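Local structure of fimbrin (Schizosaccharomyces pombe, 1RT8) at residues Glu40-Glu43 against Phe44-Cys48; Glu114-Glu117 against His118-Leu121; Met343-Phe346 against Lys347-Asn351. The protein binds and crosslinks actin filaments through two actin-binding regions built of calponin-homology domains, and serves cell polarity, cytokinesis, mating and spore formation. All coordinates share one frame; numbering follows the deposited sequence.

Interaction 1. Residues Glu40-Glu43 against Phe44-Cys48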
loop_
_atom_site.group_PDB
_atom_site.type_symbol
_atom_site.label_atom_id
_atom_site.label_comp_id
_atom_site.label_asym_id
_atom_site.label_seq_id
_atom_site.Cartn_x
_atom_site.Cartn_y
_atom_site.Cartn_z
ATOM N N GLU A 40 14.346 24.207 4.516
ATOM C CA GLU A 40 15.307 24.242 5.619
ATOM C C GLU A 40 14.702 24.516 6.994
ATOM O O GLU A 40 15.389 25.057 7.861
ATOM C CB GLU A 40 16.383 25.307 5.363
ATOM C CG GLU A 40 17.134 25.206 4.037
ATOM C CD GLU A 40 17.776 23.841 3.806
ATOM O OE1 GLU A 40 18.382 23.273 4.759
ATOM O OE2 GLU A 40 17.679 23.347 2.658
ATOM N N THR A 41 13.440 24.145 7.213
ATOM C CA THR A 41 12.805 24.404 8.513
ATOM C C THR A 41 11.661 23.461 8.895
ATOM O O THR A 41 11.194 22.662 8.082
ATOM C CB THR A 41 12.252 25.853 8.580
ATOM O OG1 THR A 41 11.360 26.071 7.479
ATOM C CG2 THR A 41 13.380 26.876 8.521
ATOM N N PHE A 42 11.213 23.576 10.147
ATOM C CA PHE A 42 10.103 22.771 10.679
ATOM C C PHE A 42 8.866 23.065 9.829
ATOM O O PHE A 42 8.023 22.195 9.638
ATOM C CB PHE A 42 9.836 23.139 12.165
ATOM C CG PHE A 42 8.814 22.239 12.880
ATOM C CD1 PHE A 42 9.136 21.622 14.108
ATOM C CD2 PHE A 42 7.547 22.014 12.345
ATOM C CE1 PHE A 42 8.202 20.789 14.770
ATOM C CE2 PHE A 42 6.605 21.176 13.008
ATOM C CZ PHE A 42 6.938 20.570 14.217
ATOM N N GLU A 43 8.780 24.292 9.313
ATOM C CA GLU A 43 7.659 24.731 8.479
ATOM C C GLU A 43 6.800 23.596 7.952
ATOM O O GLU A 43 5.597 23.542 8.193
ATOM C CB GLU A 43 8.175 25.534 7.285
ATOM C CG GLU A 43 8.669 26.908 7.634
ATOM C CD GLU A 43 7.554 27.808 8.106
ATOM O OE1 GLU A 43 6.992 27.540 9.190
ATOM O OE2 GLU A 43 7.239 28.781 7.387
ATOM N N PHE A 44 7.442 22.696 7.220
ATOM C CA PHE A 44 6.778 21.553 6.621
ATOM C C PHE A 44 5.926 20.704 7.563
ATOM O O PHE A 44 4.774 20.401 7.254
ATOM C CB PHE A 44 7.816 20.649 5.964
ATOM C CG PHE A 44 7.243 19.384 5.415
ATOM C CD1 PHE A 44 6.378 19.415 4.327
ATOM C CD2 PHE A 44 7.554 18.158 5.994
ATOM C CE1 PHE A 44 5.827 18.241 3.822
ATOM C CE2 PHE A 44 7.009 16.978 5.496
ATOM C CZ PHE A 44 6.145 17.019 4.408
ATOM N N PHE A 45 6.487 20.305 8.698
ATOM C CA PHE A 45 5.748 19.455 9.621
ATOM C C PHE A 45 4.526 20.139 10.217
ATOM O O PHE A 45 3.524 19.479 10.509
ATOM C CB PHE A 45 6.687 18.931 10.711
ATOM C CG PHE A 45 7.861 18.171 10.165
ATOM C CD1 PHE A 45 9.108 18.777 10.046
ATOM C CD2 PHE A 45 7.706 16.863 9.722
ATOM C CE1 PHE A 45 10.185 18.088 9.493
ATOM C CE2 PHE A 45 8.771 16.167 9.167
ATOM C CZ PHE A 45 10.014 16.782 9.053
ATOM N N ASP A 46 4.596 21.456 10.386
ATOM C CA ASP A 46 3.457 22.195 10.910
ATOM C C ASP A 46 2.407 22.246 9.814
ATOM O O ASP A 46 1.206 22.185 10.083
ATOM C CB ASP A 46 3.850 23.617 11.299
ATOM C CG ASP A 46 4.646 23.671 12.581
ATOM O OD1 ASP A 46 4.181 23.102 13.595
ATOM O OD2 ASP A 46 5.733 24.288 12.577
ATOM N N GLN A 47 2.873 22.355 8.576
ATOM C CA GLN A 47 1.985 22.402 7.426
ATOM C C GLN A 47 1.316 21.049 7.181
ATOM O O GLN A 47 0.347 20.967 6.425
ATOM C CB GLN A 47 2.762 22.814 6.174
ATOM C CG GLN A 47 3.219 24.260 6.170
ATOM C CD GLN A 47 2.055 25.222 6.284
ATOM O OE1 GLN A 47 1.054 25.079 5.586
ATOM N NE2 GLN A 47 2.181 26.210 7.163
ATOM N N CYS A 48 1.831 19.995 7.816
ATOM C CA CYS A 48 1.274 18.655 7.640
ATOM C C CYS A 48 0.217 18.283 8.670
ATOM O O CYS A 48 -0.467 17.272 8.524
ATOM C CB CYS A 48 2.391 17.611 7.676
ATOM S SG CYS A 48 3.353 17.498 6.141
#
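F42 and E43 hand their carbonyl oxygens to the backbone NH groups of F45, D46 and Q47, and that is how the short helix 43-47 gets started. The E43 oxygen takes the well-formed bond, from Q47 N at 3.0 Å. D46 N reaches the same oxygen through a weak, bent bond, so one acceptor serves two donors. F45 N is engaged one residue earlier, by F42 O at 2.6 Å, again a weak bond because the N-H...O angle is only 129°. One turn on, C48 N makes a weak bond back to F45 O.

The side chains lie over this turn. The F42 ring is carried along the chain toward F45 and D46 because its first torsion (chi1 -173°) sets CG opposite the backbone N. Its CE2 sits 3.2 Å from F45 CB, and the edge of the F45 ring is directed at the F42 face in a T-shaped pair, centroids 5.7 Å apart. The D46 side chain crosses that of F42 at about a right angle and brings its carboxylate against CD2 and CE2 of the ring, the two planes only 16° apart. That carboxylate finds its charged partner in K49, through OD1. Q47 OE1 accepts from R34, and T41 OG1 is hydrogen-bonded to N38. Replacing F42 by an alanine is likely to leave the F45 edge without the face it points at, and the D46 carboxylate with K49 but no ring against it.

F44 and F45 meanwhile carry the helix onto helices 11-25 and 117-131. The whole is a helix N-terminus entered from a loop, one of the short connecting helices that pack on the long ones in a calponin-homology domain, here the first.

Interaction 2. Residues Glu114-Glu117 against His118-Leu121. With SO4 (sulfate ion), chain B.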
loop_
_atom_site.group_PDB
_atom_site.type_symbol
_atom_site.label_atom_id
_atom_site.label_comp_id
_atom_site.label_asym_id
_atom_site.label_seq_id
_atom_site.Cartn_x
_atom_site.Cartn_y
_atom_site.Cartn_z
ATOM N N GLU A 114 0.328 16.601 15.941
ATOM C CA GLU A 114 1.402 17.162 16.754
ATOM C C GLU A 114 2.661 17.487 15.959
ATOM O O GLU A 114 3.613 18.045 16.503
ATOM C CB GLU A 114 1.761 16.199 17.887
ATOM C CG GLU A 114 0.720 16.110 18.992
ATOM C CD GLU A 114 0.923 14.903 19.891
ATOM O OE1 GLU A 114 2.065 14.396 19.955
ATOM O OE2 GLU A 114 -0.054 14.467 20.540
ATOM N N GLY A 115 2.669 17.137 14.678
ATOM C CA GLY A 115 3.831 17.403 13.852
ATOM C C GLY A 115 5.058 16.555 14.160
ATOM O O GLY A 115 6.181 17.029 13.995
ATOM N N ARG A 116 4.861 15.313 14.605
ATOM C CA ARG A 116 5.988 14.428 14.908
ATOM C C ARG A 116 6.835 14.368 13.642
ATOM O O ARG A 116 6.376 13.880 12.610
ATOM C CB ARG A 116 5.499 13.021 15.258
ATOM C CG ARG A 116 4.531 12.948 16.427
ATOM C CD ARG A 116 5.194 13.275 17.758
ATOM N NE ARG A 116 4.895 12.233 18.735
ATOM C CZ ARG A 116 5.681 11.190 18.988
ATOM N NH1 ARG A 116 6.836 11.050 18.350
ATOM N NH2 ARG A 116 5.295 10.265 19.858
ATOM N N GLU A 117 8.067 14.859 13.726
ATOM C CA GLU A 117 8.952 14.907 12.570
ATOM C C GLU A 117 9.393 13.582 11.967
ATOM O O GLU A 117 9.287 13.401 10.756
ATOM C CB GLU A 117 10.179 15.758 12.895
ATOM C CG GLU A 117 9.822 17.208 13.169
ATOM C CD GLU A 117 11.032 18.108 13.243
ATOM O OE1 GLU A 117 10.843 19.337 13.368
ATOM O OE2 GLU A 117 12.169 17.589 13.174
ATOM N N HIS A 118 9.889 12.664 12.791
ATOM C CA HIS A 118 10.337 11.368 12.291
ATOM C C HIS A 118 9.178 10.548 11.746
ATOM O O HIS A 118 9.278 9.951 10.672
ATOM C CB HIS A 118 11.052 10.586 13.395
ATOM C CG HIS A 118 12.431 11.090 13.689
ATOM N ND1 HIS A 118 13.480 10.938 12.810
ATOM C CD2 HIS A 118 12.922 11.780 14.746
ATOM C CE1 HIS A 118 14.560 11.514 13.310
ATOM N NE2 HIS A 118 14.248 12.034 14.485
ATOM N N LEU A 119 8.076 10.522 12.487
ATOM C CA LEU A 119 6.898 9.781 12.065
ATOM C C LEU A 119 6.347 10.350 10.756
ATOM O O LEU A 119 6.090 9.608 9.812
ATOM C CB LEU A 119 5.839 9.827 13.169
ATOM C CG LEU A 119 6.176 8.978 14.399
ATOM C CD1 LEU A 119 5.324 9.379 15.582
ATOM C CD2 LEU A 119 5.973 7.517 14.061
ATOM N N ILE A 120 6.179 11.666 10.688
ATOM C CA ILE A 120 5.667 12.293 9.471
ATOM C C ILE A 120 6.597 12.062 8.268
ATOM O O ILE A 120 6.151 11.646 7.198
ATOM C CB ILE A 120 5.470 13.811 9.675
ATOM C CG1 ILE A 120 4.176 14.054 10.460
ATOM C CG2 ILE A 120 5.444 14.532 8.326
ATOM C CD1 ILE A 120 3.917 15.519 10.780
ATOM N N LEU A 121 7.887 12.334 8.441
ATOM C CA LEU A 121 8.830 12.142 7.340
ATOM C C LEU A 121 8.892 10.658 6.974
ATOM O O LEU A 121 9.090 10.300 5.812
ATOM C CB LEU A 121 10.222 12.664 7.722
ATOM C CG LEU A 121 11.103 13.070 6.527
ATOM C CD1 LEU A 121 10.366 14.091 5.665
ATOM C CD2 LEU A 121 12.426 13.644 7.015
HETATM S S SO4 B . 9.711 13.261 16.698
HETATM O O1 SO4 B . 9.944 14.815 16.286
HETATM O O2 SO4 B . 9.090 12.647 15.537
HETATM O O3 SO4 B . 10.847 12.709 17.018
HETATM O O4 SO4 B . 8.739 13.355 17.758
#
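G115 CA rests against I120 CD1 at 3.6 Å, where the chain leaves one helix of the first calponin-homology domain and enters the next. The segment begins with E114, which extends its carboxylate toward R116, OE1 forming a long salt bridge with NE. G115 then closes helix 109-113 in a Schellman motif, its phi of 70° being one that glycine adopts readily.

R116 is the N-cap of helix 117-131, and its main chain and side chain do separate jobs. Its carbonyl oxygen receives I120 N at 2.9 Å, which closes the first helical turn. Its side chain lies beside L119, both pointing the same way, and L119 CD1 is set over one face of the guanidinium, toward the rim, 3.6 Å from NH1. Bends at chi2 (-69°) and chi3 fold the arginine back, so that NH1 gives a weak hydrogen bond to O4 of a bound sulfate. D111 is a further, weak ion-pair partner of NE.

E117, the first helical residue, sends its carbonyl to L121 N through a bond of 2.9 Å. Its own N points out of the helix start to sulfate O1, and H118 N binds O2, so the anion sits at the end where helix NH groups are not yet used by the helix. The helix dipole would probably favour a negative charge there, and the positive charge of R116 is likely to do the same. The sulfate probably comes from the crystallisation liquor. Beneath, I120 and L121 reach F45 of helix 43-47. The H118 ring also turns its edge to the anion: sulfate O3 lies in the ring plane, 3.2 Å from H118 CD2.

Interaction 3. Residues Met343-Phe346 against Lys347-Asn351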
loop_
_atom_site.group_PDB
_atom_site.type_symbol
_atom_site.label_atom_id
_atom_site.label_comp_id
_atom_site.label_asym_id
_atom_site.label_seq_id
_atom_site.Cartn_x
_atom_site.Cartn_y
_atom_site.Cartn_z
ATOM N N MET A 343 11.168 -25.279 0.785
ATOM C CA MET A 343 11.039 -26.242 1.875
ATOM C C MET A 343 10.683 -27.594 1.265
ATOM O O MET A 343 10.007 -27.651 0.241
ATOM C CB MET A 343 9.921 -25.793 2.825
ATOM C CG MET A 343 9.703 -26.689 4.034
ATOM S SD MET A 343 8.378 -26.054 5.079
ATOM C CE MET A 343 9.070 -24.431 5.561
ATOM N N MET A 344 11.146 -28.681 1.872
ATOM C CA MET A 344 10.810 -30.001 1.362
ATOM C C MET A 344 9.296 -30.135 1.440
ATOM O O MET A 344 8.673 -29.647 2.384
ATOM C CB MET A 344 11.466 -31.085 2.202
ATOM C CG MET A 344 12.977 -31.035 2.175
ATOM S SD MET A 344 13.658 -32.408 3.098
ATOM C CE MET A 344 14.230 -33.446 1.746
ATOM N N ARG A 345 8.700 -30.814 0.468
ATOM C CA ARG A 345 7.256 -30.938 0.461
ATOM C C ARG A 345 6.622 -31.495 1.723
ATOM O O ARG A 345 5.684 -30.890 2.245
ATOM C CB ARG A 345 6.774 -31.757 -0.733
ATOM C CG ARG A 345 5.254 -31.791 -0.819
ATOM C CD ARG A 345 4.768 -31.908 -2.249
ATOM N NE ARG A 345 3.314 -31.809 -2.328
ATOM C CZ ARG A 345 2.478 -32.694 -1.801
ATOM N NH1 ARG A 345 2.953 -33.750 -1.154
ATOM N NH2 ARG A 345 1.167 -32.526 -1.931
ATOM N N PHE A 346 7.107 -32.633 2.215
ATOM C CA PHE A 346 6.505 -33.211 3.410
ATOM C C PHE A 346 6.573 -32.239 4.587
ATOM O O PHE A 346 5.700 -32.249 5.451
ATOM C CB PHE A 346 7.152 -34.567 3.757
ATOM C CG PHE A 346 8.495 -34.470 4.432
ATOM C CD1 PHE A 346 8.597 -34.557 5.820
ATOM C CD2 PHE A 346 9.660 -34.349 3.686
ATOM C CE1 PHE A 346 9.847 -34.530 6.451
ATOM C CE2 PHE A 346 10.914 -34.321 4.306
ATOM C CZ PHE A 346 11.004 -34.414 5.695
ATOM N N LYS A 347 7.595 -31.389 4.614
ATOM C CA LYS A 347 7.711 -30.410 5.688
ATOM C C LYS A 347 6.666 -29.292 5.534
ATOM O O LYS A 347 6.095 -28.835 6.521
ATOM C CB LYS A 347 9.120 -29.812 5.734
ATOM C CG LYS A 347 10.177 -30.819 6.110
ATOM C CD LYS A 347 11.454 -30.166 6.597
ATOM C CE LYS A 347 12.368 -31.223 7.202
ATOM N NZ LYS A 347 13.556 -30.634 7.864
ATOM N N ALA A 348 6.410 -28.858 4.301
ATOM C CA ALA A 348 5.424 -27.808 4.082
ATOM C C ALA A 348 4.027 -28.352 4.387
ATOM O O ALA A 348 3.177 -27.637 4.918
ATOM C CB ALA A 348 5.501 -27.300 2.632
ATOM N N VAL A 349 3.797 -29.619 4.046
ATOM C CA VAL A 349 2.510 -30.255 4.296
ATOM C C VAL A 349 2.262 -30.381 5.793
ATOM O O VAL A 349 1.133 -30.215 6.248
ATOM C CB VAL A 349 2.423 -31.657 3.641
ATOM C CG1 VAL A 349 1.219 -32.429 4.190
ATOM C CG2 VAL A 349 2.284 -31.503 2.128
ATOM N N GLU A 350 3.311 -30.673 6.558
ATOM C CA GLU A 350 3.159 -30.769 8.002
ATOM C C GLU A 350 2.769 -29.384 8.519
ATOM O O GLU A 350 1.837 -29.246 9.311
ATOM C CB GLU A 350 4.464 -31.243 8.652
ATOM C CG GLU A 350 4.800 -32.690 8.295
ATOM C CD GLU A 350 6.109 -33.172 8.888
ATOM O OE1 GLU A 350 6.910 -32.324 9.343
ATOM O OE2 GLU A 350 6.340 -34.407 8.878
ATOM N N ASN A 351 3.477 -28.358 8.051
ATOM C CA ASN A 351 3.188 -26.990 8.461
ATOM C C ASN A 351 1.759 -26.610 8.102
ATOM O O ASN A 351 1.059 -25.999 8.898
ATOM C CB ASN A 351 4.157 -26.003 7.796
ATOM C CG ASN A 351 5.511 -25.959 8.481
ATOM O OD1 ASN A 351 5.724 -26.609 9.511
ATOM N ND2 ASN A 351 6.434 -25.176 7.921
#
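The F346 ring has K347 over one face and E350 at its edge. K347 CG stands 3.8 Å from the ring centroid and 15° off the normal, a CH-pi contact, and CE continues along the lysine to the ring's CZ. E350 OE2 lies in the ring plane, 3.8 Å from F346 CD1, with the carboxylate turned perpendicular to the ring. F346 CG sits between its backbone N and carbonyl carbon (chi1 78°), which swings the ring forward over K347. On the R345 guanidinium one face is covered toward its rim by V349 CG2, 4.0 Å from NH1; the far end of R345 is fixed by a salt bridge to D376.

Beneath the side chains the backbone turns are regular. M344 O accepts A348 N at 3.1 Å, and more weakly K347 N. R345 O takes V349 N, and F346 O takes E350 N.

M343 packs on a different flank of the turn. Its extended chain, bent only at chi3, brings SD 3.5 Å from A348 N. Farther along, M343 SD and CE both lie 3.6 Å from N351 ND2. That amide hydrogen-bonds to the carbonyls of N334 and D312, and the N334 side chain in turn bonds E350 OE1. M343 and N351 also touch L314 of helix 314-323.

M344 is the N-cap, so this is the first turn of long helix 345-361, packed on helix 371-375 through A348 and V349, in the third calponin-homology domain and the second actin-binding region.

Each interaction is local: none closes a long loop, and the three follow one another along the chain without nesting or crossing. Interaction 1 turns the loop after helix 11-25 into helix 43-47; interaction 2, some 70 residues later, is the turn from helix 109-113 into helix 117-131. These two meet in space within the first calponin-homology domain, centres 10 Å apart: the F42 ring rests on E117 and G115, and F45 on E117 and I120, so the short helix is held against the start of the long one. Interaction 3 opens helix 345-361 in the third such domain, about 52 Å from interaction 1 and 44 Å from interaction 2, between centres.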